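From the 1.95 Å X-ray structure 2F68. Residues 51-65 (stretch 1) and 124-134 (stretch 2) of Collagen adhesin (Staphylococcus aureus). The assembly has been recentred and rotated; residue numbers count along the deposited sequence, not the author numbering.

Stretch 1 51-65: MIKVAWPTSGTVKIE
Stretch 2 (124-134) DDKVATITSGN

Stretch 1 holds a strand that includes residues 51-54, then a loop, then a second strand at 62-65; stretch 2 is a loop at 124-126 followed by strand 127-132. The first strand runs antiparallel to 127-132 (172° between axes, 5.8 Å at closest approach), whereas 62-65 crosses it at -44°, 7.2 Å away.

A single antiparallel bridge fixes the register. Ala 55 N donates to Thr 131 O and Thr 131 N donates to Ala 55 O, both at 2.8 Å with N-H...O angles of 162°, and the two CA atoms lie 5.2 Å apart. Val 54 accordingly faces Ser 132 (CA-CA 4.6 Å) and Trp 56 faces Ile 130 (4.5 Å). Alpha hydrogens support the pairing: Ile 130 CA lies 3.4 Å from Ala 55 O, and Val 54 CA 3.6 Å from Thr 131 O.

Beyond the bridge, Ser 132 (phi/psi -148/96) takes chi1 t, a rotamer that places OG 3.1 Å from Lys 53 O, to which it donates. Water 1 extends this link, donating to Lys 53 O and accepting from Gly 133 N, each at 2.8 Å. Gly 133 has phi 76°, which favours glycine. Lys 53 (m, t, t, t) starts sideways, but its extended chain leads away from stretch 2.

Ile 130 (chi1 m, chi2 t) serves several apolar neighbours. Its CG2 meets CG1 of Val 54 (chi1 t) at 3.8 Å and lies at the edge of the Trp 56 ring, near its plane; its CG1 is 3.8 Å from Trp 56 CB. Trp 56 has chi1 p and chi2 70°. On the exposed side, Ala 55 CB approaches Thr 131 OG1 (chi1 p) to 3.8 Å.

Pro 57 (phi -62°, C-gamma endo) points toward stretch 2, its CD 3.3 Å from Thr 129 O and its CG 3.9 Å from Ala 128 CB. The small Ala 128 side chain also receives Val 62 CG2 and Ile 64 CG1, each 3.8 Å from Ala 128 CB. Val 62 has chi1 -81° (m), with CG1 3.4 Å from Asp 125 O; Ile 64 is m, m. Between these inward residues, Lys 63 points away, and its t, t, t, p chain brings NZ 2.8 Å from Thr 58 O as a donor. Ile 64 N donates to Pro 57 O at 2.9 Å, a backbone bond that links the second strand back to the loop before it.

At the far end Thr 61 (phi/psi -89/-39, chi1 p) directs OG1 to Asp 125 O, donating at 2.9 Å, while its CG2 stands 4.0 Å from Asp 125 CB. Gly 60, at 122/-124, occupies a conformation that calls for glycine.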

ATOM      1  N   MET A  51       0.856  25.450  10.738  1.00 23.78           N
ATOM      2  CA  MET A  51       0.889  24.234   9.925  1.00 25.60           C
ATOM      3  C   MET A  51       1.811  24.317   8.708  1.00 23.56           C
ATOM      4  O   MET A  51       1.890  25.350   8.039  1.00 22.10           O
ATOM      5  CB  MET A  51      -0.523  23.795   9.506  1.00 25.34           C
ATOM      6  CG  MET A  51      -1.380  24.873   8.848  1.00 29.08           C
ATOM      7  SD  MET A  51      -2.712  24.205   7.824  1.00 34.69           S
ATOM      8  CE  MET A  51      -3.622  23.196   8.995  1.00 37.09           C
ATOM      9  N   ILE A  52       2.502  23.211   8.443  1.00 22.49           N
ATOM     10  CA  ILE A  52       3.367  23.071   7.274  1.00 20.37           C
ATOM     11  C   ILE A  52       2.753  22.045   6.320  1.00 20.97           C
ATOM     12  O   ILE A  52       2.497  20.902   6.708  1.00 20.55           O
ATOM     13  CB  ILE A  52       4.803  22.643   7.674  1.00 19.46           C
ATOM     14  CG1 ILE A  52       5.475  23.734   8.517  1.00 21.68           C
ATOM     15  CG2 ILE A  52       5.635  22.325   6.433  1.00 20.69           C
ATOM     16  CD1 ILE A  52       6.676  23.259   9.322  1.00 20.57           C
ATOM     17  N   LYS A  53       2.522  22.460   5.078  1.00 21.14           N
ATOM     18  CA  LYS A  53       1.884  21.603   4.078  1.00 22.12           C
ATOM     19  C   LYS A  53       2.858  21.081   3.026  1.00 21.55           C
ATOM     20  O   LYS A  53       3.711  21.821   2.529  1.00 20.64           O
ATOM     21  CB  LYS A  53       0.726  22.338   3.396  1.00 22.20           C
ATOM     22  CG  LYS A  53      -0.532  22.456   4.243  1.00 27.20           C
ATOM     23  CD  LYS A  53      -1.659  23.110   3.461  1.00 33.49           C
ATOM     24  CE  LYS A  53      -2.952  23.121   4.258  1.00 38.26           C
ATOM     25  NZ  LYS A  53      -4.063  23.766   3.506  1.00 42.90           N
ATOM     26  N   VAL A  54       2.720  19.797   2.699  1.00 20.47           N
ATOM     27  CA  VAL A  54       3.483  19.167   1.623  1.00 20.21           C
ATOM     28  C   VAL A  54       2.507  18.727   0.531  1.00 20.65           C
ATOM     29  O   VAL A  54       1.678  17.838   0.746  1.00 20.01           O
ATOM     30  CB  VAL A  54       4.321  17.961   2.131  1.00 19.35           C
ATOM     31  CG1 VAL A  54       5.121  17.341   0.992  1.00 18.73           C
ATOM     32  CG2 VAL A  54       5.254  18.383   3.261  1.00 20.06           C
ATOM     33  N   ALA A  55       2.608  19.363  -0.634  1.00 19.15           N
ATOM     34  CA  ALA A  55       1.665  19.143  -1.731  1.00 20.37           C
ATOM     35  C   ALA A  55       2.282  18.401  -2.916  1.00 19.66           C
ATOM     36  O   ALA A  55       3.483  18.509  -3.174  1.00 18.79           O
ATOM     37  CB  ALA A  55       1.067  20.470  -2.186  1.00 20.49           C
ATOM     38  N   TRP A  56       1.440  17.655  -3.629  1.00 20.18           N
ATOM     39  CA  TRP A  56       1.847  16.881  -4.804  1.00 20.10           C
ATOM     40  C   TRP A  56       0.664  16.682  -5.762  1.00 20.97           C
ATOM     41  O   TRP A  56      -0.490  16.795  -5.341  1.00 21.13           O
ATOM     42  CB  TRP A  56       2.432  15.526  -4.384  1.00 19.73           C
ATOM     43  CG  TRP A  56       1.596  14.766  -3.393  1.00 18.35           C
ATOM     44  CD1 TRP A  56       0.385  14.175  -3.620  1.00 17.92           C
ATOM     45  CD2 TRP A  56       1.918  14.502  -2.021  1.00 19.58           C
ATOM     46  NE1 TRP A  56      -0.070  13.567  -2.475  1.00 20.48           N
ATOM     47  CE2 TRP A  56       0.852  13.752  -1.479  1.00 19.43           C
ATOM     48  CE3 TRP A  56       3.003  14.831  -1.198  1.00 20.84           C
ATOM     49  CZ2 TRP A  56       0.838  13.322  -0.147  1.00 19.80           C
ATOM     50  CZ3 TRP A  56       2.988  14.405   0.126  1.00 19.46           C
ATOM     51  CH2 TRP A  56       1.912  13.658   0.638  1.00 19.79           C
ATOM     52  N   PRO A  57       0.945  16.395  -7.054  1.00 21.17           N
ATOM     53  CA  PRO A  57      -0.133  16.143  -8.019  1.00 20.65           C
ATOM     54  C   PRO A  57      -0.987  14.928  -7.651  1.00 21.21           C
ATOM     55  O   PRO A  57      -0.453  13.858  -7.345  1.00 18.45           O
ATOM     56  CB  PRO A  57       0.618  15.897  -9.335  1.00 20.96           C
ATOM     57  CG  PRO A  57       2.001  15.525  -8.931  1.00 20.85           C
ATOM     58  CD  PRO A  57       2.272  16.311  -7.693  1.00 21.37           C
ATOM     59  N   THR A  58      -2.305  15.113  -7.680  1.00 20.42           N
ATOM     60  CA  THR A  58      -3.257  14.056  -7.332  1.00 22.91           C
ATOM     61  C   THR A  58      -4.003  13.534  -8.562  1.00 23.19           C
ATOM     62  O   THR A  58      -4.636  12.477  -8.510  1.00 22.97           O
ATOM     63  CB  THR A  58      -4.282  14.535  -6.277  1.00 22.78           C
ATOM     64  OG1 THR A  58      -4.919  15.736  -6.732  1.00 24.57           O
ATOM     65  CG2 THR A  58      -3.599  14.801  -4.941  1.00 24.67           C
ATOM     66  N   SER A  59      -3.922  14.283  -9.660  1.00 23.01           N
ATOM     67  CA  SER A  59      -4.587  13.922 -10.913  1.00 22.60           C
ATOM     68  C   SER A  59      -3.851  14.488 -12.127  1.00 21.95           C
ATOM     69  O   SER A  59      -3.072  15.437 -12.006  1.00 20.42           O
ATOM     70  CB  SER A  59      -6.043  14.400 -10.906  1.00 23.26           C
ATOM     71  OG  SER A  59      -6.124  15.790 -10.640  1.00 22.65           O
ATOM     72  N   GLY A  60      -4.106  13.897 -13.293  1.00 21.37           N
ATOM     73  CA  GLY A  60      -3.496  14.341 -14.545  1.00 22.44           C
ATOM     74  C   GLY A  60      -2.707  13.242 -15.229  1.00 22.28           C
ATOM     75  O   GLY A  60      -3.244  12.172 -15.522  1.00 22.82           O
ATOM     76  N   THR A  61      -1.431  13.515 -15.486  1.00 22.26           N
ATOM     77  CA  THR A  61      -0.530  12.541 -16.105  1.00 22.62           C
ATOM     78  C   THR A  61       0.148  11.668 -15.052  1.00 24.04           C
ATOM     79  O   THR A  61       0.325  10.465 -15.252  1.00 22.41           O
ATOM     80  CB  THR A  61       0.548  13.223 -16.976  1.00 23.62           C
ATOM     81  OG1 THR A  61       1.215  14.237 -16.213  1.00 23.46           O
ATOM     82  CG2 THR A  61      -0.079  13.854 -18.211  1.00 20.82           C
ATOM     83  N   VAL A  62       0.524  12.287 -13.933  1.00 22.65           N
ATOM     84  CA  VAL A  62       1.144  11.581 -12.812  1.00 23.76           C
ATOM     85  C   VAL A  62       0.365  11.776 -11.512  1.00 23.53           C
ATOM     86  O   VAL A  62      -0.187  12.851 -11.263  1.00 23.02           O
ATOM     87  CB  VAL A  62       2.630  11.979 -12.607  1.00 24.08           C
ATOM     88  CG1 VAL A  62       3.524  11.219 -13.576  1.00 25.52           C
ATOM     89  CG2 VAL A  62       2.827  13.490 -12.742  1.00 25.34           C
ATOM     90  N   LYS A  63       0.330  10.728 -10.692  1.00 24.11           N
ATOM     91  CA  LYS A  63      -0.388  10.752  -9.422  1.00 25.11           C
ATOM     92  C   LYS A  63       0.506  10.293  -8.273  1.00 23.84           C
ATOM     93  O   LYS A  63       1.104   9.215  -8.329  1.00 23.92           O
ATOM     94  CB  LYS A  63      -1.647   9.880  -9.506  1.00 26.24           C
ATOM     95  CG  LYS A  63      -2.533   9.909  -8.265  1.00 29.00           C
ATOM     96  CD  LYS A  63      -3.817   9.122  -8.488  1.00 28.88           C
ATOM     97  CE  LYS A  63      -4.669   9.051  -7.226  1.00 32.41           C
ATOM     98  NZ  LYS A  63      -5.260  10.366  -6.847  1.00 34.65           N
ATOM     99  N   ILE A  64       0.593  11.124  -7.238  1.00 21.89           N
ATOM    100  CA  ILE A  64       1.337  10.790  -6.026  1.00 21.32           C
ATOM    101  C   ILE A  64       0.357  10.526  -4.883  1.00 21.41           C
ATOM    102  O   ILE A  64      -0.513  11.351  -4.596  1.00 19.33           O
ATOM    103  CB  ILE A  64       2.355  11.905  -5.639  1.00 20.67           C
ATOM    104  CG1 ILE A  64       3.367  12.153  -6.771  1.00 21.30           C
ATOM    105  CG2 ILE A  64       3.061  11.582  -4.316  1.00 17.67           C
ATOM    106  CD1 ILE A  64       4.273  10.965  -7.118  1.00 22.32           C
ATOM    107  N   GLU A  65       0.499   9.365  -4.249  1.00 22.86           N
ATOM    108  CA  GLU A  65      -0.389   8.958  -3.164  1.00 23.43           C
ATOM    109  C   GLU A  65       0.390   8.724  -1.872  1.00 23.18           C
ATOM    110  O   GLU A  65       1.200   7.798  -1.781  1.00 22.11           O
ATOM    111  CB  GLU A  65      -1.174   7.700  -3.551  1.00 24.52           C
ATOM    112  CG  GLU A  65      -2.086   7.868  -4.759  1.00 26.95           C
ATOM    113  CD  GLU A  65      -2.836   6.597  -5.116  1.00 29.14           C
ATOM    114  OE1 GLU A  65      -3.629   6.111  -4.281  1.00 29.87           O
ATOM    115  OE2 GLU A  65      -2.641   6.088  -6.240  1.00 35.43           O
ATOM    116  N   ASP A 124       8.449  15.296 -19.710  1.00 43.71           N
ATOM    117  CA  ASP A 124       7.826  16.280 -18.821  1.00 42.06           C
ATOM    118  C   ASP A 124       6.542  15.792 -18.149  1.00 39.66           C
ATOM    119  O   ASP A 124       6.218  16.218 -17.038  1.00 39.95           O
ATOM    120  CB  ASP A 124       7.558  17.588 -19.573  1.00 43.20           C
ATOM    121  CG  ASP A 124       8.836  18.298 -19.995  1.00 45.62           C
ATOM    122  OD1 ASP A 124       9.840  18.282 -19.281  1.00 46.92           O
ATOM    123  OD2 ASP A 124       8.798  18.933 -21.161  1.00 46.92           O
ATOM    124  N   ASP A 125       5.822  14.901 -18.826  1.00 36.09           N
ATOM    125  CA  ASP A 125       4.557  14.372 -18.317  1.00 33.56           C
ATOM    126  C   ASP A 125       4.750  13.329 -17.215  1.00 31.99           C
ATOM    127  O   ASP A 125       3.898  13.188 -16.336  1.00 30.70           O
ATOM    128  CB  ASP A 125       3.718  13.788 -19.459  1.00 33.69           C
ATOM    129  CG  ASP A 125       3.297  14.836 -20.479  1.00 34.01           C
ATOM    130  OD1 ASP A 125       3.179  16.027 -20.117  1.00 34.06           O
ATOM    131  OD2 ASP A 125       3.074  14.462 -21.650  1.00 33.85           O
ATOM    132  N   LYS A 126       5.868  12.606 -17.267  1.00 30.62           N
ATOM    133  CA  LYS A 126       6.164  11.562 -16.279  1.00 29.90           C
ATOM    134  C   LYS A 126       6.834  12.092 -15.005  1.00 28.71           C
ATOM    135  O   LYS A 126       7.130  11.325 -14.086  1.00 28.75           O
ATOM    136  CB  LYS A 126       6.983  10.420 -16.902  1.00 30.23           C
ATOM    137  CG  LYS A 126       8.324  10.829 -17.511  1.00 31.61           C
ATOM    138  CD  LYS A 126       9.257   9.635 -17.697  1.00 32.01           C
ATOM    139  CE  LYS A 126       8.821   8.731 -18.844  1.00 34.30           C
ATOM    140  NZ  LYS A 126       9.733   7.566 -19.009  1.00 35.33           N
ATOM    141  N   VAL A 127       7.062  13.404 -14.958  1.00 26.83           N
ATOM    142  CA  VAL A 127       7.683  14.052 -13.802  1.00 26.08           C
ATOM    143  C   VAL A 127       6.621  14.607 -12.850  1.00 25.19           C
ATOM    144  O   VAL A 127       5.750  15.382 -13.256  1.00 23.87           O
ATOM    145  CB  VAL A 127       8.672  15.173 -14.237  1.00 26.89           C
ATOM    146  CG1 VAL A 127       9.107  16.025 -13.048  1.00 27.56           C
ATOM    147  CG2 VAL A 127       9.890  14.573 -14.927  1.00 27.94           C
ATOM    148  N   ALA A 128       6.700  14.193 -11.587  1.00 22.72           N
ATOM    149  CA  ALA A 128       5.806  14.681 -10.543  1.00 23.29           C
ATOM    150  C   ALA A 128       6.544  15.641  -9.615  1.00 23.45           C
ATOM    151  O   ALA A 128       7.587  15.296  -9.052  1.00 23.95           O
ATOM    152  CB  ALA A 128       5.220  13.519  -9.758  1.00 22.49           C
ATOM    153  N   THR A 129       5.997  16.846  -9.465  1.00 22.58           N
ATOM    154  CA  THR A 129       6.623  17.891  -8.658  1.00 22.60           C
ATOM    155  C   THR A 129       5.983  17.989  -7.274  1.00 22.25           C
ATOM    156  O   THR A 129       4.828  18.402  -7.138  1.00 21.50           O
ATOM    157  CB  THR A 129       6.570  19.267  -9.369  1.00 23.85           C
ATOM    158  OG1 THR A 129       7.054  19.136 -10.712  1.00 23.22           O
ATOM    159  CG2 THR A 129       7.418  20.298  -8.628  1.00 23.48           C
ATOM    160  N   ILE A 130       6.744  17.598  -6.255  1.00 21.28           N
ATOM    161  CA  ILE A 130       6.306  17.710  -4.865  1.00 21.51           C
ATOM    162  C   ILE A 130       6.817  19.027  -4.281  1.00 21.23           C
ATOM    163  O   ILE A 130       8.013  19.324  -4.348  1.00 20.21           O
ATOM    164  CB  ILE A 130       6.773  16.497  -4.014  1.00 22.32           C
ATOM    165  CG1 ILE A 130       6.206  15.192  -4.592  1.00 24.98           C
ATOM    166  CG2 ILE A 130       6.359  16.665  -2.550  1.00 19.76           C
ATOM    167  CD1 ILE A 130       6.837  13.923  -4.044  1.00 27.18           C
ATOM    168  N   THR A 131       5.899  19.815  -3.724  1.00 21.19           N
ATOM    169  CA  THR A 131       6.215  21.151  -3.215  1.00 21.45           C
ATOM    170  C   THR A 131       5.889  21.311  -1.730  1.00 22.36           C
ATOM    171  O   THR A 131       4.918  20.738  -1.231  1.00 21.62           O
ATOM    172  CB  THR A 131       5.468  22.254  -4.003  1.00 22.52           C
ATOM    173  OG1 THR A 131       4.060  21.986  -3.994  1.00 21.66           O
ATOM    174  CG2 THR A 131       5.961  22.329  -5.444  1.00 22.09           C
ATOM    175  N   SER A 132       6.715  22.094  -1.039  1.00 22.35           N
ATOM    176  CA  SER A 132       6.483  22.455   0.359  1.00 22.38           C
ATOM    177  C   SER A 132       7.024  23.859   0.625  1.00 22.19           C
ATOM    178  O   SER A 132       8.217  24.041   0.884  1.00 21.79           O
ATOM    179  CB  SER A 132       7.123  21.432   1.304  1.00 21.57           C
ATOM    180  OG  SER A 132       6.826  21.729   2.657  1.00 21.66           O
ATOM    181  N   GLY A 133       6.136  24.846   0.543  1.00 22.08           N
ATOM    182  CA  GLY A 133       6.512  26.250   0.702  1.00 23.81           C
ATOM    183  C   GLY A 133       7.209  26.788  -0.531  1.00 24.89           C
ATOM    184  O   GLY A 133       6.624  26.828  -1.615  1.00 24.12           O
ATOM    185  N   ASN A 134       8.462  27.205  -0.359  1.00 24.74           N
ATOM    186  CA  ASN A 134       9.280  27.697  -1.467  1.00 24.51           C
ATOM    187  C   ASN A 134      10.148  26.604  -2.093  1.00 24.47           C
ATOM    188  O   ASN A 134      10.780  26.822  -3.130  1.00 21.82           O
ATOM    189  CB  ASN A 134      10.155  28.872  -1.011  1.00 25.67           C
ATOM    190  CG  ASN A 134       9.347  30.117  -0.674  1.00 28.36           C
ATOM    191  OD1 ASN A 134       9.717  30.883   0.217  1.00 33.67           O
ATOM    192  ND2 ASN A 134       8.245  30.331  -1.388  1.00 28.23           N
TER
HETATM  193  O   HOH W   1       3.458  24.179   1.102  1.00 21.83           O